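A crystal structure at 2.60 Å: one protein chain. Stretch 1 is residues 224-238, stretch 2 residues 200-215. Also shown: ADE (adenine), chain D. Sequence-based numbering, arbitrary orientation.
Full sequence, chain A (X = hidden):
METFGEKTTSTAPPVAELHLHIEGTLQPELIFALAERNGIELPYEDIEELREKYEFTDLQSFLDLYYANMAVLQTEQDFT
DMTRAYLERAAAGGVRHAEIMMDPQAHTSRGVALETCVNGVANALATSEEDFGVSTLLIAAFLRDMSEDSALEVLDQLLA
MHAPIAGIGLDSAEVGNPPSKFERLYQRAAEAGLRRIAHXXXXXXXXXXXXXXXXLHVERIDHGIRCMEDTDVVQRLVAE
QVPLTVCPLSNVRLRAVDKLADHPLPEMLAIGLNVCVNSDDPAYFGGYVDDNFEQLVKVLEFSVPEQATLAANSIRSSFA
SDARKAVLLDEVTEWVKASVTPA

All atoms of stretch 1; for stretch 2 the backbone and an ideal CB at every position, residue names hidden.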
# COMPACT_ATOMS: atom_id res chain seq x y z
N GLY A 224 -3.79 -5.46 -9.27
CA GLY A 224 -4.17 -5.50 -10.67
C GLY A 224 -3.55 -6.62 -11.49
O GLY A 224 -3.70 -6.64 -12.71
N ILE A 225 -2.86 -7.55 -10.85
CA ILE A 225 -2.15 -8.59 -11.58
C ILE A 225 -3.06 -9.55 -12.36
O ILE A 225 -2.64 -10.16 -13.35
CB ILE A 225 -1.23 -9.42 -10.67
CG1 ILE A 225 -2.03 -10.10 -9.57
CG2 ILE A 225 -0.13 -8.53 -10.09
CD1 ILE A 225 -1.30 -11.26 -8.91
N ARG A 226 -4.31 -9.68 -11.93
CA ARG A 226 -5.23 -10.59 -12.61
C ARG A 226 -5.79 -10.00 -13.90
O ARG A 226 -6.57 -10.64 -14.61
CB ARG A 226 -6.36 -11.06 -11.68
CG ARG A 226 -5.90 -12.11 -10.68
CD ARG A 226 -7.08 -12.84 -10.07
NE ARG A 226 -7.83 -13.58 -11.08
CZ ARG A 226 -9.03 -14.11 -10.89
NH1 ARG A 226 -9.64 -13.96 -9.72
NH2 ARG A 226 -9.64 -14.77 -11.87
N CYS A 227 -5.38 -8.78 -14.22
CA CYS A 227 -5.78 -8.15 -15.47
C CYS A 227 -5.21 -8.94 -16.64
O CYS A 227 -5.74 -8.89 -17.75
CB CYS A 227 -5.27 -6.71 -15.53
SG CYS A 227 -3.49 -6.59 -15.81
N MET A 228 -4.13 -9.66 -16.39
CA MET A 228 -3.46 -10.43 -17.44
C MET A 228 -4.36 -11.50 -18.04
O MET A 228 -4.05 -12.08 -19.08
CB MET A 228 -2.17 -11.05 -16.90
CG MET A 228 -1.09 -10.05 -16.51
SD MET A 228 -0.26 -9.29 -17.92
CE MET A 228 -1.36 -7.93 -18.28
N GLU A 229 -5.49 -11.77 -17.39
CA GLU A 229 -6.40 -12.81 -17.85
C GLU A 229 -7.32 -12.32 -18.96
O GLU A 229 -8.03 -13.11 -19.58
CB GLU A 229 -7.19 -13.38 -16.68
CG GLU A 229 -6.32 -14.11 -15.69
CD GLU A 229 -7.01 -14.38 -14.37
OE1 GLU A 229 -8.25 -14.22 -14.29
OE2 GLU A 229 -6.30 -14.76 -13.41
N ASP A 230 -7.39 -11.05 -19.15
CA ASP A 230 -8.22 -10.52 -20.16
C ASP A 230 -7.44 -9.58 -21.05
O ASP A 230 -6.99 -8.56 -20.62
CB ASP A 230 -9.40 -9.83 -19.52
CG ASP A 230 -10.42 -9.41 -20.50
OD1 ASP A 230 -10.07 -8.93 -21.55
OD2 ASP A 230 -11.57 -9.55 -20.23
N THR A 231 -7.29 -9.97 -22.29
CA THR A 231 -6.60 -9.22 -23.31
C THR A 231 -7.03 -7.80 -23.43
O THR A 231 -6.24 -6.94 -23.51
CB THR A 231 -6.78 -9.89 -24.66
OG1 THR A 231 -5.80 -10.90 -24.78
CG2 THR A 231 -6.65 -8.94 -25.78
N ASP A 232 -8.31 -7.54 -23.41
CA ASP A 232 -8.71 -6.20 -23.71
C ASP A 232 -8.96 -5.28 -22.55
O ASP A 232 -9.19 -4.13 -22.73
CB ASP A 232 -9.72 -6.11 -24.87
CG ASP A 232 -10.85 -7.07 -24.79
OD1 ASP A 232 -11.59 -7.04 -23.85
OD2 ASP A 232 -11.08 -7.80 -25.72
N VAL A 233 -8.85 -5.81 -21.37
CA VAL A 233 -8.67 -5.08 -20.11
C VAL A 233 -7.22 -4.62 -20.05
O VAL A 233 -6.93 -3.45 -19.80
CB VAL A 233 -8.97 -5.95 -18.88
CG1 VAL A 233 -8.65 -5.18 -17.61
CG2 VAL A 233 -10.41 -6.41 -18.88
N VAL A 234 -6.30 -5.55 -20.30
CA VAL A 234 -4.89 -5.23 -20.44
C VAL A 234 -4.72 -4.11 -21.46
O VAL A 234 -3.87 -3.24 -21.31
CB VAL A 234 -4.08 -6.46 -20.94
CG1 VAL A 234 -2.62 -6.09 -21.14
CG2 VAL A 234 -4.22 -7.62 -19.98
N GLN A 235 -5.56 -4.15 -22.49
CA GLN A 235 -5.47 -3.22 -23.60
C GLN A 235 -5.79 -1.80 -23.15
O GLN A 235 -5.06 -0.86 -23.46
CB GLN A 235 -6.44 -3.64 -24.71
CG GLN A 235 -5.83 -3.69 -26.09
CD GLN A 235 -6.52 -4.72 -26.98
OE1 GLN A 235 -5.91 -5.72 -27.38
NE2 GLN A 235 -7.79 -4.49 -27.29
N ARG A 236 -6.89 -1.65 -22.42
CA ARG A 236 -7.29 -0.35 -21.89
C ARG A 236 -6.27 0.20 -20.89
O ARG A 236 -5.94 1.39 -20.92
CB ARG A 236 -8.66 -0.44 -21.22
CG ARG A 236 -8.99 0.79 -20.41
CD ARG A 236 -10.20 0.56 -19.52
NE ARG A 236 -10.57 1.79 -18.83
CZ ARG A 236 -11.70 1.94 -18.15
NH1 ARG A 236 -12.56 0.92 -18.07
NH2 ARG A 236 -11.98 3.09 -17.55
N LEU A 237 -5.79 -0.65 -19.99
CA LEU A 237 -4.77 -0.26 -19.03
C LEU A 237 -3.59 0.38 -19.76
O LEU A 237 -3.21 1.52 -19.47
CB LEU A 237 -4.30 -1.47 -18.23
CG LEU A 237 -5.04 -1.78 -16.92
CD1 LEU A 237 -6.43 -1.16 -16.87
CD2 LEU A 237 -5.11 -3.28 -16.70
N VAL A 238 -3.02 -0.36 -20.70
CA VAL A 238 -1.92 0.13 -21.52
C VAL A 238 -2.28 1.44 -22.24
O VAL A 238 -1.50 2.39 -22.26
CB VAL A 238 -1.50 -0.92 -22.56
CG1 VAL A 238 -0.57 -0.30 -23.59
CG2 VAL A 238 -0.85 -2.10 -21.88
N UNK A 200 -7.86 -4.10 -6.70
CA UNK A 200 -8.55 -4.85 -7.75
C UNK A 200 -7.62 -5.81 -8.47
O UNK A 200 -6.49 -5.46 -8.82
CB UNK A 200 -9.18 -3.89 -8.76
N UNK A 201 -8.08 -7.03 -8.69
CA UNK A 201 -7.33 -8.00 -9.46
C UNK A 201 -6.25 -8.71 -8.66
O UNK A 201 -5.31 -9.27 -9.23
CB UNK A 201 -6.70 -7.31 -10.67
N UNK A 202 -6.36 -8.67 -7.34
CA UNK A 202 -5.45 -9.42 -6.49
C UNK A 202 -5.90 -10.87 -6.47
O UNK A 202 -5.21 -11.75 -7.00
CB UNK A 202 -5.40 -8.84 -5.08
N UNK A 203 -7.05 -11.11 -5.86
CA UNK A 203 -7.70 -12.42 -5.91
C UNK A 203 -8.99 -12.29 -6.71
O UNK A 203 -9.55 -13.28 -7.18
CB UNK A 203 -7.98 -12.96 -4.50
N UNK A 204 -9.47 -11.05 -6.85
CA UNK A 204 -10.63 -10.76 -7.68
C UNK A 204 -10.27 -10.79 -9.16
O UNK A 204 -9.11 -10.58 -9.53
CB UNK A 204 -11.22 -9.40 -7.31
N UNK A 205 -11.27 -11.05 -10.01
CA UNK A 205 -11.08 -11.24 -11.45
C UNK A 205 -10.83 -9.92 -12.17
O UNK A 205 -11.11 -8.85 -11.62
CB UNK A 205 -12.30 -11.94 -12.06
N UNK A 206 -10.33 -10.00 -13.39
CA UNK A 206 -10.10 -8.83 -14.22
C UNK A 206 -11.36 -7.96 -14.33
O UNK A 206 -11.27 -6.75 -14.55
CB UNK A 206 -9.63 -9.26 -15.61
N UNK A 207 -12.53 -8.58 -14.17
CA UNK A 207 -13.81 -7.85 -14.21
C UNK A 207 -13.84 -6.77 -13.14
O UNK A 207 -14.38 -5.68 -13.36
CB UNK A 207 -14.99 -8.81 -14.02
N UNK A 208 -13.28 -7.08 -11.98
CA UNK A 208 -13.29 -6.18 -10.83
C UNK A 208 -12.48 -4.93 -11.12
O UNK A 208 -12.72 -3.88 -10.54
CB UNK A 208 -12.74 -6.89 -9.59
N UNK A 209 -11.54 -5.02 -12.01
CA UNK A 209 -10.73 -3.91 -12.39
C UNK A 209 -11.47 -2.92 -13.20
O UNK A 209 -11.34 -1.75 -13.02
CB UNK A 209 -9.50 -4.39 -13.16
N UNK A 210 -12.24 -3.40 -14.13
CA UNK A 210 -13.11 -2.59 -14.95
C UNK A 210 -14.18 -1.94 -14.09
O UNK A 210 -14.56 -0.86 -14.32
CB UNK A 210 -13.74 -3.43 -16.06
N UNK A 211 -14.64 -2.63 -13.10
CA UNK A 211 -15.58 -2.09 -12.19
C UNK A 211 -15.02 -0.93 -11.39
O UNK A 211 -15.63 0.03 -11.22
CB UNK A 211 -16.07 -3.19 -11.25
N UNK A 212 -13.84 -1.06 -10.89
CA UNK A 212 -13.14 -0.03 -10.13
C UNK A 212 -12.85 1.20 -11.00
O UNK A 212 -12.89 2.33 -10.52
CB UNK A 212 -11.84 -0.59 -9.56
N UNK A 213 -12.57 0.96 -12.28
CA UNK A 213 -12.29 2.06 -13.20
C UNK A 213 -13.55 2.81 -13.65
O UNK A 213 -13.56 4.04 -13.70
CB UNK A 213 -11.55 1.52 -14.43
N UNK A 214 -14.60 2.06 -13.95
CA UNK A 214 -15.80 2.63 -14.57
C UNK A 214 -16.87 3.04 -13.57
O UNK A 214 -17.46 4.12 -13.68
CB UNK A 214 -16.40 1.62 -15.55
N UNK A 215 -17.13 2.17 -12.60
CA UNK A 215 -18.14 2.44 -11.59
C UNK A 215 -17.60 3.35 -10.48
O UNK A 215 -18.28 4.26 -10.03
CB UNK A 215 -18.65 1.13 -10.99
N9 ADE D . -5.56 -5.20 3.54
C8 ADE D . -4.23 -4.94 3.78
N7 ADE D . -3.42 -5.30 2.81
C5 ADE D . -4.28 -5.83 1.86
C6 ADE D . -4.06 -6.39 0.58
N6 ADE D . -2.84 -6.51 0.04
N1 ADE D . -5.13 -6.83 -0.11
C2 ADE D . -6.35 -6.71 0.44
N3 ADE D . -6.69 -6.20 1.63
C4 ADE D . -5.60 -5.78 2.29

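At position 200 CA-to-CB points sideways and no atom of stretch 1 lies within 5.5 Å of the ideal CB, so many residues, small or large, would suit. The backbone makes the contact: the O of position 200 takes a weak hydrogen bond from G224 N at 2.7 Å. The residue is A200.

At position 201 CA-to-CB points toward stretch 1, and the ideal CB would lie a tight 3.1 Å from G224 CA. Phi is positive (81°). Both observations favour glycine, and the residue is G201. R226 N donates a hydrogen bond to G201 O at 2.9 Å.

Positions 202 and 203 point away from stretch 1, which sets no preference. Adenine lies on the side of 202, so a polar chain long enough to reach it would suit. The residue is E202, with OE1 2.7 Å from adenine N1. At 203 many residues would do; it is E203. E203 O accepts from R226 NH1 at 2.6 Å, near the guanidinium plane.

Position 204 also points away, and its angles (-76/155) do not demand glycine. It is G204. G204 O lies 3.1 Å from R226 CD.

At 205 CA-to-CB points away overall, though the ideal CB is 3.9 Å from R226 NH2. Many residues could extend outward, and phi (-75°) allows proline. P205 is found, its N over one face of the R226 guanidinium.

Position 206 faces stretch 1 closely. The ideal CB is 3.5 Å from R226 O and 4.0 Å from both C227 CA and D230 CB. A small residue suits, and it is A206.

Positions 207 and 208 make no contact, so many residues would suit; they are S207 and Y208.

Position 209 points toward C227 and V233, an apolar surface that invites a branched or long aliphatic chain. I209 brings CD1 to 3.8 Å from C227 CB.

Position 210 points sideways, between V233 and the end of R236. Small polar or apolar chains would fit. T210 OG1 lies 3.9 Å from V233 CG2, and a water links OG1 to R236 NH1, weakly on the arginine side.

Positions 211 and 212 do not touch stretch 1, which sets no preference; they are E211 and A212.

At 213 the ideal CB is 3.5 Å from R236 NH2, and L237 lies beyond. An aliphatic chain suits. L213 CB covers one guanidinium face, and L213 CD1 meets L237 CD1 at 3.8 Å.

Position 214 points sideways near the positive R236, so an acidic residue fits well; amides are possible. D214 OD1 forms a salt bridge with R236 NH1 at 2.8 Å.

Position 215 is out of reach, open to many residues, and is V215.

Stretch 2 200-215: AGEEGPASYITEALDV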
# COMPACT_ATOMS: atom_id res chain seq x y z
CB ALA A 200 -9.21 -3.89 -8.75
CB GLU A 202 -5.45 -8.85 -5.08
CG GLU A 202 -4.37 -9.40 -4.18
CD GLU A 202 -4.39 -8.79 -2.81
OE1 GLU A 202 -5.27 -7.94 -2.57
OE2 GLU A 202 -3.54 -9.14 -1.97
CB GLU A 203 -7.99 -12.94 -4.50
CG GLU A 203 -6.76 -13.48 -3.78
CD GLU A 203 -7.09 -14.19 -2.48
OE1 GLU A 203 -8.24 -14.06 -2.01
OE2 GLU A 203 -6.21 -14.89 -1.94
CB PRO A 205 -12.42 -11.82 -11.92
CG PRO A 205 -13.23 -12.04 -10.69
CD PRO A 205 -12.69 -11.15 -9.63
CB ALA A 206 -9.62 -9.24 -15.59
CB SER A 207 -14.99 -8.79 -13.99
OG SER A 207 -14.81 -10.04 -14.64
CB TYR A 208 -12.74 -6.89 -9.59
CG TYR A 208 -13.76 -7.75 -8.87
CD1 TYR A 208 -14.83 -8.32 -9.55
CD2 TYR A 208 -13.64 -8.00 -7.51
CE1 TYR A 208 -15.76 -9.10 -8.88
CE2 TYR A 208 -14.56 -8.78 -6.84
CZ TYR A 208 -15.61 -9.33 -7.53
OH TYR A 208 -16.53 -10.11 -6.85
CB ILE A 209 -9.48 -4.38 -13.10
CG1 ILE A 209 -8.76 -5.35 -12.19
CG2 ILE A 209 -8.63 -3.21 -13.49
CD1 ILE A 209 -7.52 -5.88 -12.63
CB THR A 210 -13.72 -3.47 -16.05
OG1 THR A 210 -12.67 -4.02 -16.82
CG2 THR A 210 -14.57 -2.73 -16.93
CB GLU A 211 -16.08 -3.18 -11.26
CG GLU A 211 -17.31 -3.82 -11.68
CD GLU A 211 -17.96 -4.57 -10.63
OE1 GLU A 211 -18.13 -4.11 -9.55
OE2 GLU A 211 -18.37 -5.66 -10.87
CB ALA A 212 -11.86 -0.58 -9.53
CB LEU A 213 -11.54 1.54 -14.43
CG LEU A 213 -10.08 1.14 -14.22
CD1 LEU A 213 -9.54 0.42 -15.45
CD2 LEU A 213 -9.23 2.37 -13.91
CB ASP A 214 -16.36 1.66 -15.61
CG ASP A 214 -15.47 1.53 -16.83
OD1 ASP A 214 -14.65 2.44 -17.06
OD2 ASP A 214 -15.58 0.52 -17.56
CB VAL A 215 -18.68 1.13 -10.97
CG1 VAL A 215 -19.82 1.43 -10.01
CG2 VAL A 215 -19.14 0.18 -12.06
O HOH W 1 -11.51 -2.23 -18.57
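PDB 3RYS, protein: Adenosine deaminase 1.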